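Local structure of tryptophanyl-tRNA synthetase (Mycoplasma pneumoniae, 2YY5) at residues I30-Q33 with E34-L38; S84-L87 with E88-M91; E293-V296 with N297-N301; E307-S310 with R311-F315. The protein catalyses, as a homodimeric class I aminoacyl-tRNA synthetase, the ATP-dependent attachment of tryptophan to tRNA(Trp). The protein carries 1 engineered substitution. All coordinates share one frame; numbering follows the deposited sequence.

Contact 1 (I30-Q33 with E34-L38); sequences IELQ and EQCQL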
loop_
_atom_site.group_PDB
_atom_site.type_symbol
_atom_site.label_atom_id
_atom_site.label_comp_id
_atom_site.label_asym_id
_atom_site.label_seq_id
_atom_site.Cartn_x
_atom_site.Cartn_y
_atom_site.Cartn_z
ATOM N N ILE B 30 31.335 0.427 0.361
ATOM C CA ILE B 30 32.443 0.790 1.240
ATOM C C ILE B 30 33.008 2.185 0.980
ATOM O O ILE B 30 33.638 2.778 1.855
ATOM C CB ILE B 30 33.582 -0.233 1.111
ATOM C CG1 ILE B 30 33.082 -1.604 1.562
ATOM C CG2 ILE B 30 34.790 0.212 1.924
ATOM C CD1 ILE B 30 34.018 -2.727 1.219
ATOM N N GLU B 31 32.790 2.696 -0.225
ATOM C CA GLU B 31 33.268 4.018 -0.597
ATOM C C GLU B 31 32.200 5.017 -0.172
ATOM O O GLU B 31 32.498 6.095 0.348
ATOM C CB GLU B 31 33.469 4.097 -2.113
ATOM C CG GLU B 31 34.112 2.859 -2.734
ATOM C CD GLU B 31 34.348 3.009 -4.232
ATOM O OE1 GLU B 31 34.786 2.027 -4.875
ATOM O OE2 GLU B 31 34.100 4.114 -4.765
ATOM N N LEU B 32 30.947 4.631 -0.394
ATOM C CA LEU B 32 29.799 5.465 -0.062
ATOM C C LEU B 32 29.683 5.835 1.413
ATOM O O LEU B 32 29.547 7.008 1.750
ATOM C CB LEU B 32 28.504 4.783 -0.533
ATOM C CG LEU B 32 28.287 4.834 -2.049
ATOM C CD1 LEU B 32 27.069 4.029 -2.459
ATOM C CD2 LEU B 32 28.126 6.277 -2.457
ATOM N N GLN B 33 29.731 4.840 2.291
ATOM C CA GLN B 33 29.612 5.087 3.725
ATOM C C GLN B 33 30.728 5.985 4.229
ATOM O O GLN B 33 30.683 6.463 5.362
ATOM C CB GLN B 33 29.639 3.771 4.493
ATOM C CG GLN B 33 30.854 2.924 4.194
ATOM C CD GLN B 33 30.883 1.675 5.028
ATOM O OE1 GLN B 33 29.839 1.111 5.335
ATOM N NE2 GLN B 33 32.076 1.228 5.397
ATOM N N GLU B 34 31.729 6.213 3.387
ATOM C CA GLU B 34 32.848 7.069 3.761
ATOM C C GLU B 34 32.609 8.486 3.242
ATOM O O GLU B 34 32.976 9.463 3.887
ATOM C CB GLU B 34 34.153 6.516 3.180
ATOM C CG GLU B 34 35.350 6.622 4.112
ATOM C CD GLU B 34 35.245 5.710 5.342
ATOM O OE1 GLU B 34 35.096 4.478 5.174
ATOM O OE2 GLU B 34 35.322 6.227 6.480
ATOM N N GLN B 35 31.977 8.588 2.077
ATOM C CA GLN B 35 31.707 9.876 1.451
ATOM C C GLN B 35 30.323 10.448 1.745
ATOM O O GLN B 35 30.139 11.663 1.772
ATOM C CB GLN B 35 31.877 9.756 -0.066
ATOM C CG GLN B 35 33.317 9.646 -0.541
ATOM C CD GLN B 35 34.100 10.933 -0.325
ATOM O OE1 GLN B 35 34.383 11.319 0.812
ATOM N NE2 GLN B 35 34.446 11.607 -1.418
ATOM N N CYS B 36 29.347 9.581 1.971
ATOM C CA CYS B 36 27.999 10.059 2.223
ATOM C C CYS B 36 27.389 9.532 3.504
ATOM O O CYS B 36 27.948 8.669 4.173
ATOM C CB CYS B 36 27.069 9.648 1.076
ATOM S SG CYS B 36 27.718 9.816 -0.596
ATOM N N GLN B 37 26.232 10.092 3.837
ATOM C CA GLN B 37 25.441 9.652 4.976
ATOM C C GLN B 37 24.671 8.568 4.230
ATOM O O GLN B 37 23.766 8.867 3.447
ATOM C CB GLN B 37 24.492 10.760 5.430
ATOM C CG GLN B 37 23.433 10.306 6.417
ATOM C CD GLN B 37 22.513 11.435 6.847
ATOM O OE1 GLN B 37 21.602 11.230 7.641
ATOM N NE2 GLN B 37 22.750 12.630 6.322
ATOM N N LEU B 38 25.057 7.318 4.454
ATOM C CA LEU B 38 24.464 6.201 3.738
ATOM C C LEU B 38 23.345 5.446 4.431
ATOM O O LEU B 38 23.426 5.115 5.612
ATOM C CB LEU B 38 25.574 5.222 3.332
ATOM C CG LEU B 38 25.190 3.887 2.675
ATOM C CD1 LEU B 38 24.466 4.147 1.348
ATOM C CD2 LEU B 38 26.455 3.049 2.442
HETATM O O HOH W 1 34.737 2.079 4.706
HETATM O O HOH W 2 29.542 8.732 6.725
#
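L38 reaches back under the end of helix 29-35 and lays its CD2 methyl against Q33, 3.7 Å from Q33 N and 3.9 Å from Q33 CB. The same L38 CD2 stands 4.0 Å from L32 CB, so one leucine branch serves two successive helical residues. With L38 CG opposite its backbone N (chi1 174°) and the branch turned by chi2 (62°), CD2 points back to the helix. Across the last turn, L32 CD2 meets C36 SG at 4.0 Å. This is the close-packed side, and A7 and A78 of the neighbouring strands extend it. Behind it the backbone winds down: C36 N donates to L32 O with an N-H...O angle of 167°, Q35 N donates to E31 O at 3.1 Å, and C36 leaves helical geometry as the chain passes on toward strand 37-42 of the parallel nucleotide-binding sheet.

The opposite character belongs to E31, E34 and Q35, which are solvent-exposed. Here a water links three groups, giving protons to I30 O (3.1 Å) and E34 OE1 and accepting from Q33 NE2 (2.9 Å). The Q33 amide is turned inward nonetheless, with OE1 bonded to D74 N and NE2 weakly to G72 O. Bonds at both ends of this buried amide should fix its rotation, while E34 is held more loosely, through water and a weak, long ion pair with K77.

Contact 2 (S84-L87 with E88-M91); sequences SDLL and EHSM
L86 and H89 meet through side chain and backbone together at the start of helix 87-98. L86 CB lies near the imidazole plane, 3.5 Å from H89 CD2, and L86 CD2 reaches along the same ring to within 4.1 Å of H89 NE2. L86 O also sits in plane at the ring edge while accepting from H89 N at 2.9 Å, a bond whose donor stands 46° out of the carbonyl plane. From another direction E88 OE2 closes on L86 CB at 3.6 Å, its chain folded back by the bend at chi2 (77°).

One residue on, L87 O is gripped twice. M91 N donates to it at 3.1 Å in the regular helical pattern, and S90 OG donates at 2.8 Å in the carbonyl plane, onto a lone pair. The hydroxyl can do this because it is tucked between its own backbone N and carbonyl carbon (chi1 69°).

The second shell sets these groups. H89 ND1 is hydrogen-bonded to D142, predicted to bind L-tryptophan, and H89 NE2 to the Y146 hydroxyl; E88 OE2 makes a weak hydrogen bond to Q326 and OE1 a long, weak ion pair with R330, both of helix 311-340. S90 OG is also hydrogen-bonded to S90 OG of the second subunit, whose L87 packs on L87. Since it donates to L87 O, it would accept here, unless the bonds alternate.

With both nitrogens engaged and L86 along its edge, the imidazole has little freedom to rotate, consistent with H89 orienting the D142 carboxylate beside the tryptophan pocket just behind the dimer interface.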
loop_
_atom_site.group_PDB
_atom_site.type_symbol
_atom_site.label_atom_id
_atom_site.label_comp_id
_atom_site.label_asym_id
_atom_site.label_seq_id
_atom_site.Cartn_x
_atom_site.Cartn_y
_atom_site.Cartn_z
ATOM N N SER B 84 10.509 -3.682 6.375
ATOM C CA SER B 84 9.289 -3.991 7.106
ATOM C C SER B 84 9.287 -3.524 8.566
ATOM O O SER B 84 8.224 -3.483 9.192
ATOM C CB SER B 84 9.009 -5.504 7.050
ATOM O OG SER B 84 9.969 -6.255 7.784
ATOM N N ASP B 85 10.456 -3.191 9.122
ATOM C CA ASP B 85 10.516 -2.734 10.515
ATOM C C ASP B 85 9.950 -1.330 10.660
ATOM O O ASP B 85 9.690 -0.872 11.774
ATOM C CB ASP B 85 11.954 -2.745 11.043
ATOM C CG ASP B 85 12.353 -4.084 11.647
ATOM O OD1 ASP B 85 13.570 -4.331 11.778
ATOM O OD2 ASP B 85 11.462 -4.882 12.002
ATOM N N LEU B 86 9.774 -0.648 9.531
ATOM C CA LEU B 86 9.230 0.702 9.529
ATOM C C LEU B 86 7.874 0.853 8.829
ATOM O O LEU B 86 7.791 0.870 7.604
ATOM C CB LEU B 86 10.225 1.676 8.884
ATOM C CG LEU B 86 11.481 2.041 9.672
ATOM C CD1 LEU B 86 12.366 0.812 9.822
ATOM C CD2 LEU B 86 12.229 3.162 8.951
ATOM N N LEU B 87 6.811 0.979 9.606
ATOM C CA LEU B 87 5.495 1.184 9.021
ATOM C C LEU B 87 5.498 2.427 8.121
ATOM O O LEU B 87 4.627 2.572 7.252
ATOM C CB LEU B 87 4.449 1.351 10.129
ATOM C CG LEU B 87 3.799 0.085 10.701
ATOM C CD1 LEU B 87 4.665 -1.130 10.451
ATOM C CD2 LEU B 87 3.549 0.289 12.171
ATOM N N GLU B 88 6.467 3.325 8.329
ATOM C CA GLU B 88 6.556 4.544 7.524
ATOM C C GLU B 88 6.711 4.223 6.048
ATOM O O GLU B 88 6.327 5.010 5.193
ATOM C CB GLU B 88 7.736 5.425 7.956
ATOM C CG GLU B 88 7.538 6.220 9.244
ATOM C CD GLU B 88 7.681 5.350 10.469
ATOM O OE1 GLU B 88 7.539 5.862 11.599
ATOM O OE2 GLU B 88 7.943 4.144 10.297
ATOM N N HIS B 89 7.277 3.062 5.744
ATOM C CA HIS B 89 7.467 2.675 4.359
ATOM C C HIS B 89 6.144 2.361 3.681
ATOM O O HIS B 89 5.871 2.871 2.603
ATOM C CB HIS B 89 8.442 1.503 4.276
ATOM C CG HIS B 89 9.874 1.929 4.348
ATOM N ND1 HIS B 89 10.600 2.280 3.230
ATOM C CD2 HIS B 89 10.682 2.167 5.409
ATOM C CE1 HIS B 89 11.792 2.720 3.601
ATOM N NE2 HIS B 89 11.865 2.663 4.918
ATOM N N SER B 90 5.312 1.555 4.325
ATOM C CA SER B 90 4.019 1.214 3.754
ATOM C C SER B 90 3.180 2.478 3.578
ATOM O O SER B 90 2.482 2.639 2.574
ATOM C CB SER B 90 3.273 0.224 4.660
ATOM O OG SER B 90 2.875 0.828 5.880
ATOM N N MET B 91 3.263 3.382 4.549
ATOM C CA MET B 91 2.480 4.605 4.481
ATOM C C MET B 91 2.935 5.531 3.374
ATOM O O MET B 91 2.117 6.036 2.614
ATOM C CB MET B 91 2.507 5.337 5.820
ATOM C CG MET B 91 1.639 6.589 5.858
ATOM S SD MET B 91 -0.009 6.357 5.144
ATOM C CE MET B 91 -0.945 5.860 6.556
#

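Contact 3 (E293-V296 with N297-N301); sequences EATV and NLLVN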
loop_
_atom_site.group_PDB
_atom_site.type_symbol
_atom_site.label_atom_id
_atom_site.label_comp_id
_atom_site.label_asym_id
_atom_site.label_seq_id
_atom_site.Cartn_x
_atom_site.Cartn_y
_atom_site.Cartn_z
ATOM N N GLU B 293 39.875 -17.211 -10.811
ATOM C CA GLU B 293 40.676 -17.013 -9.604
ATOM C C GLU B 293 40.199 -15.780 -8.837
ATOM O O GLU B 293 39.977 -15.847 -7.632
ATOM C CB GLU B 293 42.159 -16.863 -9.959
ATOM C CG GLU B 293 43.100 -16.882 -8.761
ATOM C CD GLU B 293 44.546 -16.616 -9.160
ATOM O OE1 GLU B 293 45.036 -17.291 -10.091
ATOM O OE2 GLU B 293 45.194 -15.739 -8.548
ATOM N N ALA B 294 40.041 -14.658 -9.535
ATOM C CA ALA B 294 39.578 -13.433 -8.900
ATOM C C ALA B 294 38.211 -13.687 -8.271
ATOM O O ALA B 294 37.927 -13.245 -7.154
ATOM C CB ALA B 294 39.481 -12.322 -9.923
ATOM N N THR B 295 37.370 -14.418 -8.988
ATOM C CA THR B 295 36.038 -14.724 -8.496
ATOM C C THR B 295 36.054 -15.631 -7.273
ATOM O O THR B 295 35.447 -15.300 -6.253
ATOM C CB THR B 295 35.190 -15.372 -9.587
ATOM O OG1 THR B 295 35.135 -14.498 -10.724
ATOM C CG2 THR B 295 33.785 -15.632 -9.077
ATOM N N VAL B 296 36.739 -16.769 -7.368
ATOM C CA VAL B 296 36.810 -17.696 -6.241
ATOM C C VAL B 296 37.360 -16.959 -5.026
ATOM O O VAL B 296 36.782 -17.018 -3.946
ATOM C CB VAL B 296 37.718 -18.925 -6.548
ATOM C CG1 VAL B 296 37.920 -19.757 -5.282
ATOM C CG2 VAL B 296 37.079 -19.799 -7.633
ATOM N N ASN B 297 38.468 -16.249 -5.216
ATOM C CA ASN B 297 39.080 -15.490 -4.137
ATOM C C ASN B 297 38.055 -14.616 -3.431
ATOM O O ASN B 297 37.962 -14.632 -2.206
ATOM C CB ASN B 297 40.218 -14.611 -4.669
ATOM C CG ASN B 297 41.454 -15.415 -5.044
ATOM O OD1 ASN B 297 41.440 -16.653 -5.029
ATOM N ND2 ASN B 297 42.532 -14.714 -5.390
ATOM N N LEU B 298 37.290 -13.855 -4.203
ATOM C CA LEU B 298 36.282 -12.969 -3.635
ATOM C C LEU B 298 35.199 -13.766 -2.896
ATOM O O LEU B 298 34.934 -13.520 -1.714
ATOM C CB LEU B 298 35.661 -12.111 -4.746
ATOM C CG LEU B 298 34.709 -10.933 -4.456
ATOM C CD1 LEU B 298 33.459 -11.452 -3.813
ATOM C CD2 LEU B 298 35.373 -9.886 -3.574
ATOM N N LEU B 299 34.580 -14.727 -3.574
ATOM C CA LEU B 299 33.529 -15.516 -2.939
ATOM C C LEU B 299 33.989 -16.195 -1.649
ATOM O O LEU B 299 33.312 -16.105 -0.619
ATOM C CB LEU B 299 32.975 -16.546 -3.930
ATOM C CG LEU B 299 31.873 -16.047 -4.877
ATOM C CD1 LEU B 299 32.055 -14.586 -5.193
ATOM C CD2 LEU B 299 31.898 -16.850 -6.151
ATOM N N VAL B 300 35.142 -16.860 -1.702
ATOM C CA VAL B 300 35.681 -17.545 -0.530
ATOM C C VAL B 300 35.885 -16.559 0.620
ATOM O O VAL B 300 35.680 -16.904 1.776
ATOM C CB VAL B 300 37.012 -18.266 -0.881
ATOM C CG1 VAL B 300 37.718 -18.756 0.377
ATOM C CG2 VAL B 300 36.721 -19.445 -1.790
ATOM N N ASN B 301 36.260 -15.328 0.293
ATOM C CA ASN B 301 36.473 -14.296 1.307
ATOM C C ASN B 301 35.168 -13.661 1.806
ATOM O O ASN B 301 35.136 -13.047 2.872
ATOM C CB ASN B 301 37.411 -13.212 0.769
ATOM C CG ASN B 301 37.535 -12.028 1.710
ATOM O OD1 ASN B 301 36.718 -11.106 1.678
ATOM N ND2 ASN B 301 38.553 -12.055 2.565
#
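N297 folds its side chain back over the preceding turn of helix 284-308, onto E293. Its CB lies 3.2 Å from E293 O and 3.6 Å from A294 O. CG, anti to the carbonyl carbon (chi1 -73°), continues back past E293 O, which is already taken by N297 N at 2.9 Å. At the tip, N297 OD1 lies 3.1 Å from E293 O, two acceptors that make no bond, and ND2 comes within 4.0 Å of E293 CG, so the amide rests alongside the aliphatic part of the glutamate. The two chains point the same way, with carboxylate and amide planes 44° apart. The polar end finds its partner elsewhere: ND2 donates to N264 OD1, and N264 ND2 in turn bonds A294 O.

The same four-residue spacing pairs V296 CG1 with V300 CG2 and T295 CG2 with L299 CD2, both at 3.7 Å. T295 and L299 face V223 of helix 220-228, and the T295 hydroxyl is bonded to L291 O.

Four successive main-chain bonds, from E293 O to V300 N, mark a regular alpha helix with i to i+4 side-chain ladders, here within the all-helical region that follows the KMSKS motif in tryptophanyl-tRNA synthetases.

Contact 4 (E307-S310 with R311-F315); sequences EQIS and REQVF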
loop_
_atom_site.group_PDB
_atom_site.type_symbol
_atom_site.label_atom_id
_atom_site.label_comp_id
_atom_site.label_asym_id
_atom_site.label_seq_id
_atom_site.Cartn_x
_atom_site.Cartn_y
_atom_site.Cartn_z
ATOM N N GLU B 307 30.339 -15.987 7.414
ATOM C CA GLU B 307 30.159 -17.047 8.399
ATOM C C GLU B 307 30.433 -16.555 9.827
ATOM O O GLU B 307 29.807 -17.014 10.787
ATOM C CB GLU B 307 31.093 -18.206 8.054
ATOM C CG GLU B 307 30.967 -19.423 8.936
ATOM C CD GLU B 307 32.059 -20.432 8.650
ATOM O OE1 GLU B 307 32.195 -20.851 7.478
ATOM O OE2 GLU B 307 32.786 -20.803 9.594
ATOM N N GLN B 308 31.368 -15.617 9.954
ATOM C CA GLN B 308 31.736 -15.053 11.243
ATOM C C GLN B 308 30.615 -14.224 11.867
ATOM O O GLN B 308 30.485 -14.174 13.091
ATOM C CB GLN B 308 32.984 -14.184 11.087
ATOM C CG GLN B 308 34.240 -14.964 10.747
ATOM C CD GLN B 308 35.325 -14.084 10.158
ATOM O OE1 GLN B 308 35.700 -13.062 10.739
ATOM N NE2 GLN B 308 35.837 -14.479 8.997
ATOM N N ILE B 309 29.806 -13.579 11.032
ATOM C CA ILE B 309 28.703 -12.754 11.523
ATOM C C ILE B 309 27.670 -13.623 12.251
ATOM O O ILE B 309 27.273 -14.672 11.742
ATOM C CB ILE B 309 28.024 -12.008 10.355
ATOM C CG1 ILE B 309 29.080 -11.241 9.550
ATOM C CG2 ILE B 309 26.961 -11.057 10.889
ATOM C CD1 ILE B 309 29.849 -10.207 10.349
ATOM N N SER B 310 27.237 -13.179 13.433
ATOM C CA SER B 310 26.273 -13.932 14.245
ATOM C C SER B 310 24.847 -13.396 14.236
ATOM O O SER B 310 24.609 -12.222 13.942
ATOM C CB SER B 310 26.727 -13.969 15.698
ATOM O OG SER B 310 26.451 -12.733 16.329
ATOM N N ARG B 311 23.911 -14.270 14.606
ATOM C CA ARG B 311 22.489 -13.940 14.664
ATOM C C ARG B 311 22.261 -12.677 15.506
ATOM O O ARG B 311 21.609 -11.733 15.052
ATOM C CB ARG B 311 21.704 -15.111 15.273
ATOM C CG ARG B 311 20.266 -15.237 14.788
ATOM C CD ARG B 311 20.138 -16.340 13.745
ATOM N NE ARG B 311 18.987 -16.132 12.868
ATOM C CZ ARG B 311 18.610 -16.969 11.905
ATOM N NH1 ARG B 311 17.551 -16.683 11.157
ATOM N NH2 ARG B 311 19.280 -18.094 11.694
ATOM N N GLU B 312 22.786 -12.676 16.733
ATOM C CA GLU B 312 22.660 -11.535 17.646
ATOM C C GLU B 312 23.148 -10.259 16.961
ATOM O O GLU B 312 22.519 -9.205 17.056
ATOM C CB GLU B 312 23.479 -11.781 18.927
ATOM C CG GLU B 312 24.914 -12.279 18.673
ATOM C CD GLU B 312 26.006 -11.360 19.233
ATOM O OE1 GLU B 312 27.205 -11.651 19.001
ATOM O OE2 GLU B 312 25.671 -10.357 19.902
ATOM N N GLN B 313 24.278 -10.373 16.274
ATOM C CA GLN B 313 24.859 -9.253 15.558
ATOM C C GLN B 313 23.879 -8.688 14.536
ATOM O O GLN B 313 23.731 -7.474 14.402
ATOM C CB GLN B 313 26.144 -9.695 14.857
ATOM C CG GLN B 313 27.358 -9.655 15.762
ATOM C CD GLN B 313 28.612 -10.164 15.089
ATOM O OE1 GLN B 313 28.896 -9.826 13.940
ATOM N NE2 GLN B 313 29.381 -10.969 15.806
ATOM N N VAL B 314 23.213 -9.573 13.810
ATOM C CA VAL B 314 22.257 -9.140 12.814
ATOM C C VAL B 314 21.104 -8.405 13.477
ATOM O O VAL B 314 20.699 -7.326 13.033
ATOM C CB VAL B 314 21.695 -10.335 12.023
ATOM C CG1 VAL B 314 20.490 -9.880 11.169
ATOM C CG2 VAL B 314 22.804 -10.929 11.145
ATOM N N PHE B 315 20.595 -8.995 14.552
ATOM C CA PHE B 315 19.485 -8.421 15.278
ATOM C C PHE B 315 19.791 -7.029 15.826
ATOM O O PHE B 315 19.011 -6.100 15.623
ATOM C CB PHE B 315 19.064 -9.348 16.421
ATOM C CG PHE B 315 17.889 -8.840 17.189
ATOM C CD1 PHE B 315 16.624 -8.807 16.604
ATOM C CD2 PHE B 315 18.046 -8.333 18.476
ATOM C CE1 PHE B 315 15.532 -8.270 17.287
ATOM C CE2 PHE B 315 16.956 -7.792 19.170
ATOM C CZ PHE B 315 15.704 -7.761 18.572
#
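The carboxamide of Q313 turns one face to S310: S310 N lies over it, 3.7 Å from Q313 CD, and S310 OG is on the same side but displaced past the edge between CG and NE2. Beyond the oxygen end is I309, whose CD1 approaches Q313 OE1 to 3.7 Å and whose CG2 stands 3.8 Å from the same oxygen. The I309 and Q313 side chains cross at about a right angle, the glutamine running extended from CG (chi2 177°) so that its amide reaches back across the turn. The guanidinium of R311, another flat group, leads away to a cation-pi interaction with F62 of helix 54-71.

Between the end of helix 284-308 and the start of helix 311-340, S310 occupies the N-cap. Its hydroxyl accepts from Q313 N at 3.2 Å with an N-H...O angle of 158°, although the position of OG is less certain than its neighbours'. OG can face the first turn because it is held between the backbone N and the carbonyl carbon (chi1 77°). A weak bond from S310 OG to E312 OE1 depends on the same uncertain atom. V314 N donates to S310 O at 3.0 Å, an i to i+4 bond of the new helix.

On the inner side, I309 CG2 meets V314 CG2 at 4.2 Å, the two side chains again nearly perpendicular. I309 goes on to touch R66 and L69, and V314 touches F62 and V65, which seats the junction on helix 54-71. R311 and F315 also pack against the C-terminal residues I347 and K348 of the second subunit.

How the contacts relate
The four contacts follow one another along the chain, none nested or crossing, and each spans a continuous stretch. Contact 1 closes the turn from helix 29-35 into strand 37-42, which runs between strands 6-11 and 78-82 in the parallel sheet of the Rossmann fold. Contact 2 starts helix 87-98 after strand 78-82 and lies at the dimer interface. Contact 3 falls within helix 284-308, about 36 Å from contact 2 between centres and across the chain's centre from it. Contact 4 links that helix to helix 311-340, bringing the chain back from the helical region to the catalytic fold; its nearest atoms are about 7 Å from contact 2, and both touch the second subunit.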